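Local coordinates for protein apical membrane antigen AMA1 (Toxoplasma gondii ME49, PDB 4YIV) that takes part in host cell invasion as a component of the moving junction, the ring formed between the parasite's apical tip and the host cell membrane, at residues W62-E67 with L210-A215; N78-D83 with G99-N104; I113-M118 with L167-Y172. One frame throughout, in Å; residues are numbered along the deposited sequence.

Contact 1: W62-E67 with L210-A215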
loop_
_atom_site.group_PDB
_atom_site.type_symbol
_atom_site.label_atom_id
_atom_site.label_comp_id
_atom_site.label_asym_id
_atom_site.label_seq_id
_atom_site.Cartn_x
_atom_site.Cartn_y
_atom_site.Cartn_z
ATOM N N TRP A 62 0.855 3.101 1.356
ATOM C CA TRP A 62 0.854 4.484 1.797
ATOM C C TRP A 62 -0.507 4.926 2.306
ATOM O O TRP A 62 -1.476 4.863 1.579
ATOM C CB TRP A 62 1.269 5.376 0.636
ATOM C CG TRP A 62 2.690 5.152 0.156
ATOM C CD1 TRP A 62 3.204 4.066 -0.517
ATOM C CD2 TRP A 62 3.762 6.072 0.323
ATOM N NE1 TRP A 62 4.571 4.268 -0.766
ATOM C CE2 TRP A 62 4.922 5.492 -0.251
ATOM C CE3 TRP A 62 3.858 7.334 0.927
ATOM C CZ2 TRP A 62 6.156 6.142 -0.244
ATOM C CZ3 TRP A 62 5.099 7.987 0.924
ATOM C CH2 TRP A 62 6.220 7.387 0.343
ATOM N N GLY A 63 -0.558 5.370 3.549
ATOM C CA GLY A 63 -1.780 5.939 4.098
ATOM C C GLY A 63 -2.646 4.865 4.755
ATOM O O GLY A 63 -3.655 5.171 5.387
ATOM N N LYS A 64 -2.234 3.599 4.645
ATOM C CA LYS A 64 -3.008 2.518 5.281
ATOM C C LYS A 64 -2.851 2.557 6.778
ATOM O O LYS A 64 -1.756 2.626 7.302
ATOM C CB LYS A 64 -2.608 1.119 4.762
ATOM C CG LYS A 64 -3.144 -0.043 5.618
ATOM C CD LYS A 64 -2.750 -1.389 5.019
ATOM C CE LYS A 64 -3.139 -2.577 5.939
ATOM N NZ LYS A 64 -2.994 -3.881 5.229
ATOM N N HIS A 65 -3.984 2.479 7.473
ATOM C CA HIS A 65 -4.000 2.366 8.915
ATOM C C HIS A 65 -5.154 1.438 9.288
ATOM O O HIS A 65 -6.030 1.166 8.468
ATOM C CB HIS A 65 -4.156 3.742 9.604
ATOM C CG HIS A 65 -5.305 4.563 9.114
ATOM N ND1 HIS A 65 -5.327 5.166 7.872
ATOM C CD2 HIS A 65 -6.451 4.949 9.734
ATOM C CE1 HIS A 65 -6.458 5.842 7.728
ATOM N NE2 HIS A 65 -7.163 5.717 8.840
ATOM N N ILE A 66 -5.134 0.950 10.514
ATOM C CA ILE A 66 -6.171 0.042 10.997
ATOM C C ILE A 66 -7.098 0.838 11.928
ATOM O O ILE A 66 -6.663 1.346 12.940
ATOM C CB ILE A 66 -5.574 -1.151 11.739
ATOM C CG1 ILE A 66 -4.464 -1.837 10.886
ATOM C CG2 ILE A 66 -6.687 -2.164 12.059
ATOM C CD1 ILE A 66 -4.996 -2.328 9.505
ATOM N N GLU A 67 -8.363 0.940 11.556
ATOM C CA GLU A 67 -9.340 1.665 12.334
ATOM C C GLU A 67 -9.982 0.735 13.354
ATOM O O GLU A 67 -10.487 -0.321 12.965
ATOM C CB GLU A 67 -10.401 2.231 11.382
ATOM C CG GLU A 67 -11.597 2.937 12.036
ATOM C CD GLU A 67 -12.638 3.341 10.980
ATOM O OE1 GLU A 67 -12.686 4.522 10.576
ATOM O OE2 GLU A 67 -13.389 2.464 10.533
ATOM N N LEU A 210 1.188 8.000 7.512
ATOM C CA LEU A 210 1.404 6.630 7.995
ATOM C C LEU A 210 1.581 5.693 6.812
ATOM O O LEU A 210 0.810 5.742 5.856
ATOM C CB LEU A 210 0.244 6.153 8.838
ATOM C CG LEU A 210 0.023 6.960 10.125
ATOM C CD1 LEU A 210 -1.080 6.306 10.906
ATOM C CD2 LEU A 210 1.294 7.081 10.959
ATOM N N ILE A 211 2.591 4.840 6.891
ATOM C CA ILE A 211 2.892 3.923 5.814
ATOM C C ILE A 211 2.966 2.523 6.414
ATOM O O ILE A 211 3.823 2.248 7.242
ATOM C CB ILE A 211 4.172 4.294 5.135
ATOM C CG1 ILE A 211 4.022 5.702 4.542
ATOM C CG2 ILE A 211 4.486 3.333 4.016
ATOM C CD1 ILE A 211 5.286 6.431 4.504
ATOM N N TYR A 212 2.085 1.642 5.946
ATOM C CA TYR A 212 1.994 0.269 6.479
ATOM C C TYR A 212 2.788 -0.667 5.610
ATOM O O TYR A 212 2.745 -0.547 4.400
ATOM C CB TYR A 212 0.539 -0.175 6.524
ATOM C CG TYR A 212 0.284 -1.477 7.253
ATOM C CD1 TYR A 212 0.469 -2.724 6.622
ATOM C CD2 TYR A 212 -0.208 -1.468 8.538
ATOM C CE1 TYR A 212 0.229 -3.930 7.305
ATOM C CE2 TYR A 212 -0.476 -2.655 9.219
ATOM C CZ TYR A 212 -0.246 -3.880 8.611
ATOM O OH TYR A 212 -0.538 -5.040 9.313
ATOM N N GLY A 213 3.512 -1.619 6.208
ATOM C CA GLY A 213 4.172 -2.627 5.392
ATOM C C GLY A 213 4.431 -3.930 6.115
ATOM O O GLY A 213 4.570 -3.962 7.340
ATOM N N SER A 214 4.603 -5.002 5.348
ATOM C CA SER A 214 5.136 -6.222 5.927
ATOM C C SER A 214 6.628 -6.020 6.202
ATOM O O SER A 214 7.276 -5.133 5.618
ATOM C CB SER A 214 4.920 -7.428 5.007
ATOM O OG SER A 214 6.007 -7.658 4.161
ATOM N N ALA A 215 7.190 -6.852 7.071
ATOM C CA ALA A 215 8.628 -6.789 7.333
ATOM C C ALA A 215 9.430 -7.079 6.099
ATOM O O ALA A 215 10.610 -6.686 6.035
ATOM C CB ALA A 215 9.037 -7.746 8.423
#
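Lys64 runs across one face of the Tyr212 ring, its aliphatic chain serving as a hydrocarbon lid and its ammonium group as a cation. CG is anti to the backbone N (chi1 166°), and the extended chain beyond it carries Lys64 CE over the ring centre, 3.7 Å from the Tyr212 centroid, in a CH-pi contact. Lys64 NZ lies further out but still over the face, 4.2 Å from the Tyr212 centroid, and makes a cation-pi interaction. Lysine suits this buried position because its end is well provided for: NZ also hydrogen-bonds to Gln176 OE1 and to the carbonyl oxygens of Ile37 and Tyr38. Ile66 adds a looser apolar touch, its CG1 meeting the Tyr212 ring obliquely.

Trp62 and Ile211 form the second group. Their side chains lie next to each other and point the same way, as expected of an antiparallel non-hydrogen-bonded pair; Trp62 CA and Ile211 CA are 4.5 Å apart. Ile211 CD1 sits over the six-membered ring of Trp62, 4.2 Å from its centroid, so a branched aliphatic group matches the broad indole face. Trp62 NE1 is hydrogen-bonded to Asn230 OD1.

Between the two groups, Gly63 N donates to Leu210 O at 2.7 Å. The positive phi of Gly63 (90°) favours glycine, since a CB would crowd Trp62 O. His65 ND1 donates to Gly63 O at 3.0 Å, within the plane of the imidazole, tying that ring back to the loop between strands 61-62 and 65-68.

Leu133 of helix 132-141 touches both Trp62 and Ile211. The segments thus join the edge strand 61-62 to strand 210-213 in a five-stranded antiparallel sheet packed against a helix, consistent with the PAN fold of the AMA1 ectodomain.

Contact 2: N78-D83 with G99-N104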
loop_
_atom_site.group_PDB
_atom_site.type_symbol
_atom_site.label_atom_id
_atom_site.label_comp_id
_atom_site.label_asym_id
_atom_site.label_seq_id
_atom_site.Cartn_x
_atom_site.Cartn_y
_atom_site.Cartn_z
ATOM N N ASN A 78 -8.922 4.108 20.701
ATOM C CA ASN A 78 -9.181 3.802 19.293
ATOM C C ASN A 78 -8.025 4.200 18.373
ATOM O O ASN A 78 -8.208 4.845 17.339
ATOM C CB ASN A 78 -10.484 4.462 18.854
ATOM C CG ASN A 78 -11.689 3.625 19.251
ATOM O OD1 ASN A 78 -11.850 2.500 18.784
ATOM N ND2 ASN A 78 -12.499 4.137 20.169
ATOM N N ASN A 79 -6.830 3.816 18.799
ATOM C CA ASN A 79 -5.612 4.068 18.041
ATOM C C ASN A 79 -4.689 2.854 17.992
ATOM O O ASN A 79 -4.139 2.407 19.002
ATOM C CB ASN A 79 -4.909 5.272 18.672
ATOM C CG ASN A 79 -3.597 5.645 17.994
ATOM O OD1 ASN A 79 -3.204 5.100 16.959
ATOM N ND2 ASN A 79 -2.912 6.609 18.591
ATOM N N PHE A 80 -4.484 2.330 16.789
ATOM C CA PHE A 80 -3.802 1.046 16.655
ATOM C C PHE A 80 -2.330 1.169 16.915
ATOM O O PHE A 80 -1.653 0.168 17.092
ATOM C CB PHE A 80 -4.072 0.449 15.270
ATOM C CG PHE A 80 -3.237 1.023 14.132
ATOM C CD1 PHE A 80 -3.313 2.360 13.748
ATOM C CD2 PHE A 80 -2.459 0.163 13.374
ATOM C CE1 PHE A 80 -2.570 2.827 12.675
ATOM C CE2 PHE A 80 -1.728 0.612 12.306
ATOM C CZ PHE A 80 -1.783 1.951 11.945
ATOM N N LEU A 81 -1.828 2.401 16.956
ATOM C CA LEU A 81 -0.423 2.613 17.271
ATOM C C LEU A 81 -0.142 2.635 18.794
ATOM O O LEU A 81 1.013 2.629 19.218
ATOM C CB LEU A 81 0.061 3.889 16.594
ATOM C CG LEU A 81 0.072 3.844 15.054
ATOM C CD1 LEU A 81 0.669 5.146 14.485
ATOM C CD2 LEU A 81 0.811 2.584 14.495
ATOM N N GLU A 82 -1.183 2.628 19.617
ATOM C CA GLU A 82 -0.989 2.444 21.055
ATOM C C GLU A 82 -0.421 1.048 21.331
ATOM O O GLU A 82 -0.682 0.100 20.576
ATOM C CB GLU A 82 -2.322 2.634 21.818
ATOM C CG GLU A 82 -2.927 4.016 21.694
ATOM C CD GLU A 82 -2.481 4.983 22.775
ATOM O OE1 GLU A 82 -2.336 6.184 22.461
ATOM O OE2 GLU A 82 -2.298 4.558 23.938
ATOM N N ASP A 83 0.353 0.920 22.412
ATOM C CA ASP A 83 0.824 -0.367 22.904
ATOM C C ASP A 83 -0.272 -1.428 23.050
ATOM O O ASP A 83 -1.399 -1.107 23.476
ATOM C CB ASP A 83 1.471 -0.189 24.291
ATOM C CG ASP A 83 2.927 0.262 24.230
ATOM O OD1 ASP A 83 3.494 0.395 23.130
ATOM O OD2 ASP A 83 3.518 0.467 25.308
ATOM N N GLY A 99 -6.023 -0.514 24.435
ATOM C CA GLY A 99 -4.714 -0.317 23.811
ATOM C C GLY A 99 -4.769 -0.473 22.293
ATOM O O GLY A 99 -5.825 -0.291 21.662
ATOM N N GLY A 100 -3.623 -0.801 21.692
ATOM C CA GLY A 100 -3.551 -0.953 20.248
ATOM C C GLY A 100 -2.716 -2.145 19.849
ATOM O O GLY A 100 -2.749 -3.209 20.502
ATOM N N PHE A 101 -1.965 -1.975 18.764
ATOM C CA PHE A 101 -1.300 -3.087 18.098
ATOM C C PHE A 101 0.209 -3.062 18.308
ATOM O O PHE A 101 0.879 -4.037 17.977
ATOM C CB PHE A 101 -1.559 -3.062 16.602
ATOM C CG PHE A 101 -2.941 -3.505 16.171
ATOM C CD1 PHE A 101 -3.971 -3.733 17.069
ATOM C CD2 PHE A 101 -3.191 -3.684 14.833
ATOM C CE1 PHE A 101 -5.215 -4.145 16.610
ATOM C CE2 PHE A 101 -4.409 -4.068 14.373
ATOM C CZ PHE A 101 -5.435 -4.317 15.277
ATOM N N ASN A 102 0.720 -1.938 18.796
ATOM C CA ASN A 102 2.150 -1.732 18.970
ATOM C C ASN A 102 2.836 -2.681 19.935
ATOM O O ASN A 102 2.336 -2.951 21.017
ATOM C CB ASN A 102 2.410 -0.285 19.395
ATOM C CG ASN A 102 3.876 0.083 19.350
ATOM O OD1 ASN A 102 4.468 0.179 18.283
ATOM N ND2 ASN A 102 4.463 0.304 20.514
ATOM N N LEU A 103 4.002 -3.167 19.532
ATOM C CA LEU A 103 4.756 -4.082 20.359
ATOM C C LEU A 103 5.213 -3.308 21.586
ATOM O O LEU A 103 5.829 -2.260 21.469
ATOM C CB LEU A 103 5.942 -4.615 19.561
ATOM C CG LEU A 103 6.928 -5.550 20.247
ATOM C CD1 LEU A 103 7.437 -6.562 19.240
ATOM C CD2 LEU A 103 8.080 -4.734 20.799
ATOM N N ASN A 104 4.901 -3.841 22.762
ATOM C CA ASN A 104 5.239 -3.186 24.022
ATOM C C ASN A 104 6.437 -3.749 24.772
ATOM O O ASN A 104 6.729 -3.316 25.878
ATOM C CB ASN A 104 4.021 -3.149 24.941
ATOM C CG ASN A 104 3.674 -4.510 25.499
ATOM O OD1 ASN A 104 4.341 -5.497 25.213
ATOM N ND2 ASN A 104 2.633 -4.564 26.310
HETATM O O HOH W 1 -6.230 2.268 21.295
#
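Gly100 presses its main chain into a pocket of carbonyl oxygens from residues 79-82: Gly100 CA lies 3.1 Å from Glu82 O, and Asn79 O and Phe80 O are also close. A CB here would clash with these oxygens, which suits glycine.

Three backbone bonds lace the loops together. Phe101 N donates to Phe80 O at 2.7 Å, Asn102 N to Glu82 O at 3.0 Å, and Gly100 N to Asp83 O at 2.9 Å. Phe80 O and Glu82 O belong to a type I beta turn from Asn79 to Glu82, started by an Asx turn in which Asn79 OD1 accepts from Leu81 N; Asp83 O directly follows it. Neither segment is a regular strand; both belong to loops flanking helix 87-93 in the part of the ectodomain that belongs to the AMA1 family (PAN clan), bridged once at Asp83 and Asn102.

There Asn102 ND2 donates to Asp83 OD1 at 2.8 Å, with carboxylate and amide planes only 3° apart. Asn102 OD1 is hydrogen-bonded with Ser114 OG and also accepts from His169 ND1. Arg112 forms a salt bridge to Asp83 OD1 and probably stabilises its charge.

Phe80, inside the turn, and Phe101 cross at about a right angle. Phe80 CG stands between its backbone N and carbonyl carbon (chi1 79°), and the ring edge at Phe80 CD2 meets Phe101 CD2 at 4.2 Å.

Contact 3: I113-M118 with L167-Y172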
loop_
_atom_site.group_PDB
_atom_site.type_symbol
_atom_site.label_atom_id
_atom_site.label_comp_id
_atom_site.label_asym_id
_atom_site.label_seq_id
_atom_site.Cartn_x
_atom_site.Cartn_y
_atom_site.Cartn_z
ATOM N N ILE A 113 11.377 -1.237 22.585
ATOM C CA ILE A 113 11.689 -1.637 21.223
ATOM C C ILE A 113 10.866 -0.846 20.166
ATOM O O ILE A 113 11.366 -0.608 19.053
ATOM C CB ILE A 113 11.472 -3.152 21.030
ATOM C CG1 ILE A 113 12.363 -3.913 22.023
ATOM C CG2 ILE A 113 11.779 -3.566 19.582
ATOM C CD1 ILE A 113 12.298 -5.451 21.928
ATOM N N SER A 114 9.638 -0.420 20.509
ATOM C CA SER A 114 8.756 0.241 19.538
ATOM C C SER A 114 7.801 1.252 20.168
ATOM O O SER A 114 7.165 0.933 21.154
ATOM C CB SER A 114 7.940 -0.833 18.805
ATOM O OG SER A 114 7.087 -0.258 17.832
ATOM N N PRO A 115 7.623 2.441 19.561
ATOM C CA PRO A 115 8.226 2.858 18.289
ATOM C C PRO A 115 9.698 3.197 18.455
ATOM O O PRO A 115 10.158 3.535 19.555
ATOM C CB PRO A 115 7.410 4.084 17.888
ATOM C CG PRO A 115 6.882 4.618 19.163
ATOM C CD PRO A 115 6.655 3.432 20.047
ATOM N N PHE A 116 10.446 3.060 17.381
ATOM C CA PHE A 116 11.885 3.224 17.469
ATOM C C PHE A 116 12.255 4.461 16.662
ATOM O O PHE A 116 11.750 4.647 15.552
ATOM C CB PHE A 116 12.618 1.997 16.969
ATOM C CG PHE A 116 14.060 1.951 17.402
ATOM C CD1 PHE A 116 14.408 1.487 18.671
ATOM C CD2 PHE A 116 15.059 2.395 16.558
ATOM C CE1 PHE A 116 15.735 1.461 19.085
ATOM C CE2 PHE A 116 16.401 2.353 16.954
ATOM C CZ PHE A 116 16.735 1.885 18.219
ATOM N N PRO A 117 13.111 5.336 17.222
ATOM C CA PRO A 117 13.364 6.598 16.522
ATOM C C PRO A 117 14.286 6.436 15.318
ATOM O O PRO A 117 15.323 5.782 15.416
ATOM C CB PRO A 117 14.019 7.461 17.600
ATOM C CG PRO A 117 14.745 6.469 18.444
ATOM C CD PRO A 117 13.874 5.247 18.482
ATOM N N MET A 118 13.912 7.048 14.204
ATOM C CA MET A 118 14.674 6.942 12.971
ATOM C C MET A 118 16.126 7.450 13.148
ATOM O O MET A 118 17.060 6.978 12.481
ATOM C CB MET A 118 13.980 7.727 11.889
ATOM C CG MET A 118 14.680 7.691 10.541
ATOM S SD MET A 118 14.950 5.996 9.874
ATOM C CE MET A 118 13.263 5.365 9.899
ATOM N N LEU A 167 9.113 7.891 13.404
ATOM C CA LEU A 167 9.073 6.774 14.346
ATOM C C LEU A 167 8.705 5.511 13.586
ATOM O O LEU A 167 7.779 5.540 12.782
ATOM C CB LEU A 167 8.032 7.005 15.445
ATOM C CG LEU A 167 8.382 8.108 16.429
ATOM C CD1 LEU A 167 7.236 8.276 17.398
ATOM C CD2 LEU A 167 9.684 7.773 17.150
ATOM N N CYS A 168 9.392 4.427 13.913
ATOM C CA CYS A 168 9.173 3.119 13.308
ATOM C C CYS A 168 8.442 2.215 14.310
ATOM O O CYS A 168 8.991 1.829 15.347
ATOM C CB CYS A 168 10.509 2.510 12.889
ATOM S SG CYS A 168 10.343 0.993 11.886
ATOM N N HIS A 169 7.178 1.940 14.018
ATOM C CA HIS A 169 6.359 1.032 14.824
ATOM C C HIS A 169 6.431 -0.379 14.330
ATOM O O HIS A 169 6.163 -0.618 13.166
ATOM C CB HIS A 169 4.877 1.440 14.781
ATOM C CG HIS A 169 4.604 2.773 15.402
ATOM N ND1 HIS A 169 4.279 2.911 16.735
ATOM C CD2 HIS A 169 4.608 4.019 14.880
ATOM C CE1 HIS A 169 4.110 4.191 17.009
ATOM N NE2 HIS A 169 4.309 4.883 15.905
ATOM N N ILE A 170 6.694 -1.295 15.251
ATOM C CA ILE A 170 6.607 -2.725 15.021
ATOM C C ILE A 170 5.289 -3.165 15.618
ATOM O O ILE A 170 5.054 -2.923 16.792
ATOM C CB ILE A 170 7.757 -3.505 15.693
ATOM C CG1 ILE A 170 9.119 -3.040 15.186
ATOM C CG2 ILE A 170 7.577 -5.014 15.449
ATOM C CD1 ILE A 170 9.274 -3.083 13.723
ATOM N N LEU A 171 4.433 -3.790 14.815
ATOM C CA LEU A 171 3.114 -4.192 15.292
ATOM C C LEU A 171 3.085 -5.647 15.735
ATOM O O LEU A 171 3.131 -6.560 14.922
ATOM C CB LEU A 171 2.063 -3.986 14.200
ATOM C CG LEU A 171 1.932 -2.576 13.631
ATOM C CD1 LEU A 171 0.731 -2.522 12.720
ATOM C CD2 LEU A 171 1.839 -1.493 14.733
ATOM N N TYR A 172 3.002 -5.847 17.034
ATOM C CA TYR A 172 2.820 -7.168 17.606
ATOM C C TYR A 172 1.520 -7.834 17.125
ATOM O O TYR A 172 1.472 -9.046 16.960
ATOM C CB TYR A 172 2.834 -7.059 19.109
ATOM C CG TYR A 172 2.695 -8.390 19.820
ATOM C CD1 TYR A 172 3.779 -9.252 19.936
ATOM C CD2 TYR A 172 1.481 -8.789 20.348
ATOM C CE1 TYR A 172 3.664 -10.453 20.576
ATOM C CE2 TYR A 172 1.349 -10.002 20.998
ATOM C CZ TYR A 172 2.453 -10.830 21.107
ATOM O OH TYR A 172 2.351 -12.044 21.739
#
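Ser114 reaches toward Ile170, whose backbone N donates to Ser114 OG at 2.8 Å in a nearly straight bond (167°). With OG anti to its own backbone N (chi1 -179°), the hydroxyl stands in for the main-chain carbonyl that a regular strand would offer, so a small hydroxyl side chain suits this place. Asn102 OD1 takes the ND1 hydrogen of His169 and is hydrogen-bonded with Ser114 OG, giving that hydroxyl a second partner and fixing the imidazole against which Pro115 lies.

Pro115 follows through a cis peptide bond and lays its compact, rigid ring alongside His169. Pro115 CB stands over the imidazole face, 3.6 Å from the centroid of the His169 ring, in a CH-pi contact, and also touches Leu167 CB at 3.9 Å.

Phe116 begins the strand proper and forms an antiparallel hydrogen-bonded pair with Cys168: Phe116 N donates to Cys168 O at 2.8 Å, and Cys168 N returns a bond to Phe116 O at 2.9 Å. Pro117 faces Leu167 in the next, non-hydrogen-bonded pair, where its missing N-H costs no cross-strand bond. Leu167 CD2 packs on Pro117 CA at 3.9 Å, and Pro117 is the N-cap of helix 118-122.

The short strand 116-117 edges the five-stranded sheet beside strand 167-170. Helix 132-141 covers the face carrying Phe116 and Cys168: its Phe139 meets the Phe116 ring, and its Cys136 is joined to Cys168 by a disulfide.

Contacts 1 and 3 belong to the same five-stranded sheet, pairing its two outermost strands, 61-62 and 116-117, with their neighbours; their centres are 13 Å apart, and Tyr212 CE2 meets Leu171 CD1 at 3.7 Å. Contact 2 packs against both. Toward contact 1, 13 Å away between centres, Phe80 CE1 touches His65 CB at 3.6 Å. Toward contact 3, 11 Å away between centres, the tie is polar: Asn102 OD1 lies 2.7 Å from Ser114 OG and also bonds His169 ND1, while Leu103 N lies 2.9 Å from Ile170 O. The metals lie apart: Gly63 is about 9 Å from a bound cobalt ion and the side chain of Pro117 about 10 Å from a cadmium ion.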